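Local coordinates for protein TqaL (Neurospora crassa, PDB 7EEH) that belongs to the 2OG-Fe dioxygenase family of the cupin clan and holds an iron(III) ion in a beta-rich fold, at residues B[192-196]-B[236-240]. The protein carries 1 engineered substitution. Sequence-based numbering, arbitrary orientation.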
loop_
_atom_site.group_PDB
_atom_site.type_symbol
_atom_site.label_atom_id
_atom_site.label_comp_id
_atom_site.label_asym_id
_atom_site.label_seq_id
_atom_site.Cartn_x
_atom_site.Cartn_y
_atom_site.Cartn_z
HETATM N N MSE B 192 12.769 24.235 5.099
HETATM C CA MSE B 192 11.444 23.693 4.795
HETATM C C MSE B 192 10.418 24.810 4.999
HETATM O O MSE B 192 10.427 25.500 6.037
HETATM C CB MSE B 192 11.110 22.480 5.690
HETATM C CG MSE B 192 9.755 21.832 5.385
HETATM SE SE MSE B 192 9.632 19.995 5.968
HETATM C CE MSE B 192 8.695 20.155 7.720
ATOM N N THR B 193 9.555 25.011 4.008
ATOM C CA THR B 193 8.503 26.022 4.061
ATOM C C THR B 193 7.170 25.340 3.809
ATOM O O THR B 193 6.964 24.743 2.745
ATOM C CB THR B 193 8.739 27.121 3.033
ATOM O OG1 THR B 193 8.748 26.545 1.719
ATOM C CG2 THR B 193 10.087 27.778 3.285
ATOM N N THR B 194 6.274 25.431 4.782
ATOM C CA THR B 194 5.004 24.728 4.767
ATOM C C THR B 194 3.895 25.764 4.856
ATOM O O THR B 194 3.938 26.651 5.710
ATOM C CB THR B 194 4.933 23.733 5.925
ATOM O OG1 THR B 194 5.879 22.675 5.695
ATOM C CG2 THR B 194 3.537 23.142 6.080
ATOM N N TYR B 195 2.930 25.664 3.952
ATOM C CA TYR B 195 1.858 26.634 3.811
ATOM C C TYR B 195 0.695 26.265 4.719
ATOM O O TYR B 195 0.225 25.123 4.709
ATOM C CB TYR B 195 1.425 26.666 2.351
ATOM C CG TYR B 195 0.170 27.406 2.001
ATOM C CD1 TYR B 195 -1.078 26.796 2.108
ATOM C CD2 TYR B 195 0.233 28.690 1.481
ATOM C CE1 TYR B 195 -2.238 27.469 1.740
ATOM C CE2 TYR B 195 -0.916 29.371 1.114
ATOM C CZ TYR B 195 -2.142 28.757 1.245
ATOM O OH TYR B 195 -3.277 29.435 0.865
ATOM N N LEU B 196 0.232 27.229 5.503
ATOM C CA LEU B 196 -0.899 27.000 6.389
ATOM C C LEU B 196 -2.207 27.575 5.863
ATOM O O LEU B 196 -3.269 27.010 6.147
ATOM C CB LEU B 196 -0.626 27.597 7.775
ATOM C CG LEU B 196 0.516 26.952 8.557
ATOM C CD1 LEU B 196 0.636 27.621 9.946
ATOM C CD2 LEU B 196 0.266 25.436 8.648
ATOM N N GLN B 236 4.938 26.906 -6.180
ATOM C CA GLN B 236 3.981 27.862 -5.626
ATOM C C GLN B 236 3.086 27.168 -4.605
ATOM O O GLN B 236 2.233 26.362 -4.977
ATOM C CB GLN B 236 3.138 28.487 -6.733
ATOM C CG GLN B 236 2.239 29.608 -6.232
ATOM C CD GLN B 236 1.192 30.013 -7.250
ATOM O OE1 GLN B 236 0.595 29.166 -7.911
ATOM N NE2 GLN B 236 0.972 31.311 -7.387
ATOM N N HIS B 237 3.244 27.501 -3.326
ATOM C CA HIS B 237 2.313 26.990 -2.333
ATOM C C HIS B 237 0.929 27.568 -2.586
ATOM O O HIS B 237 0.782 28.770 -2.810
ATOM C CB HIS B 237 2.747 27.355 -0.918
ATOM C CG HIS B 237 4.157 26.986 -0.575
ATOM N ND1 HIS B 237 5.248 27.645 -1.096
ATOM C CD2 HIS B 237 4.650 26.091 0.317
ATOM C CE1 HIS B 237 6.354 27.152 -0.561
ATOM N NE2 HIS B 237 6.017 26.215 0.305
ATOM N N ARG B 238 -0.090 26.717 -2.547
ATOM C CA ARG B 238 -1.468 27.187 -2.684
ATOM C C ARG B 238 -2.458 26.490 -1.768
ATOM O O ARG B 238 -3.527 27.049 -1.521
ATOM C CB ARG B 238 -1.965 27.033 -4.135
ATOM C CG ARG B 238 -0.905 27.290 -5.206
ATOM C CD ARG B 238 -1.274 26.688 -6.556
ATOM N NE ARG B 238 -2.676 26.894 -6.870
ATOM C CZ ARG B 238 -3.157 27.023 -8.101
ATOM N NH1 ARG B 238 -2.335 26.963 -9.140
ATOM N NH2 ARG B 238 -4.462 27.213 -8.290
ATOM N N HIS B 239 -2.171 25.303 -1.267
ATOM C CA HIS B 239 -3.140 24.525 -0.519
ATOM C C HIS B 239 -2.527 24.082 0.798
ATOM O O HIS B 239 -1.320 23.817 0.886
ATOM C CB HIS B 239 -3.609 23.298 -1.325
ATOM C CG HIS B 239 -4.173 23.640 -2.673
ATOM N ND1 HIS B 239 -3.572 23.253 -3.853
ATOM C CD2 HIS B 239 -5.278 24.339 -3.027
ATOM C CE1 HIS B 239 -4.286 23.692 -4.875
ATOM N NE2 HIS B 239 -5.324 24.357 -4.401
ATOM N N PHE B 240 -3.385 24.006 1.814
ATOM C CA PHE B 240 -3.016 23.630 3.168
ATOM C C PHE B 240 -1.995 22.498 3.182
ATOM O O PHE B 240 -2.264 21.397 2.696
ATOM C CB PHE B 240 -4.276 23.207 3.942
ATOM C CG PHE B 240 -3.998 22.727 5.332
ATOM C CD1 PHE B 240 -3.342 23.546 6.236
ATOM C CD2 PHE B 240 -4.402 21.467 5.741
ATOM C CE1 PHE B 240 -3.069 23.119 7.519
ATOM C CE2 PHE B 240 -4.150 21.021 7.033
ATOM C CZ PHE B 240 -3.475 21.853 7.930
#
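His237 reaches across to strand 190-199 and spends one ring nitrogen on two oxygens of Thr193, the two side chains meeting at about a right angle. The main bond runs from NE2 of His237 to the backbone O of Thr193 at 3.0 Å; the oxygen lies close to the imidazole plane, yet the nitrogen sits well above the carbonyl plane, 59° out of it. A weak second bond, 3.1 Å from the same NE2 to Thr193 OG1, is possible because chi1 of 60° turns the hydroxyl in between the N and C of its own backbone. Strand 190-199 belongs to the large antiparallel sheet of the cupin-type fold, and residues 237-240 lie in the loop that leads from strand 231-236 of the smaller sheet to strand 243-247, a neighbour of 190-199. The side chain of Thr193 also approaches a bound Tris molecule and lies about 7 Å from the iron(III) ion. Farther along, the side chains of Tyr195 and His237 run antiparallel, CB to CB at 3.6 Å. With CG anti to its backbone N (chi1 169°), the Tyr195 ring lies along the loop: Arg238 C sits above the outer part of one face, CD1 comes within 3.2 Å of His239 O, and Phe240 CA is at the edge. Tyr195 OH is hydrogen-bonded to Ser198 OG. Phe240 turns its ring edge to Leu196 O, CD1 at 3.5 Å, while its CE1 packs 4.2 Å from Leu196 CD2.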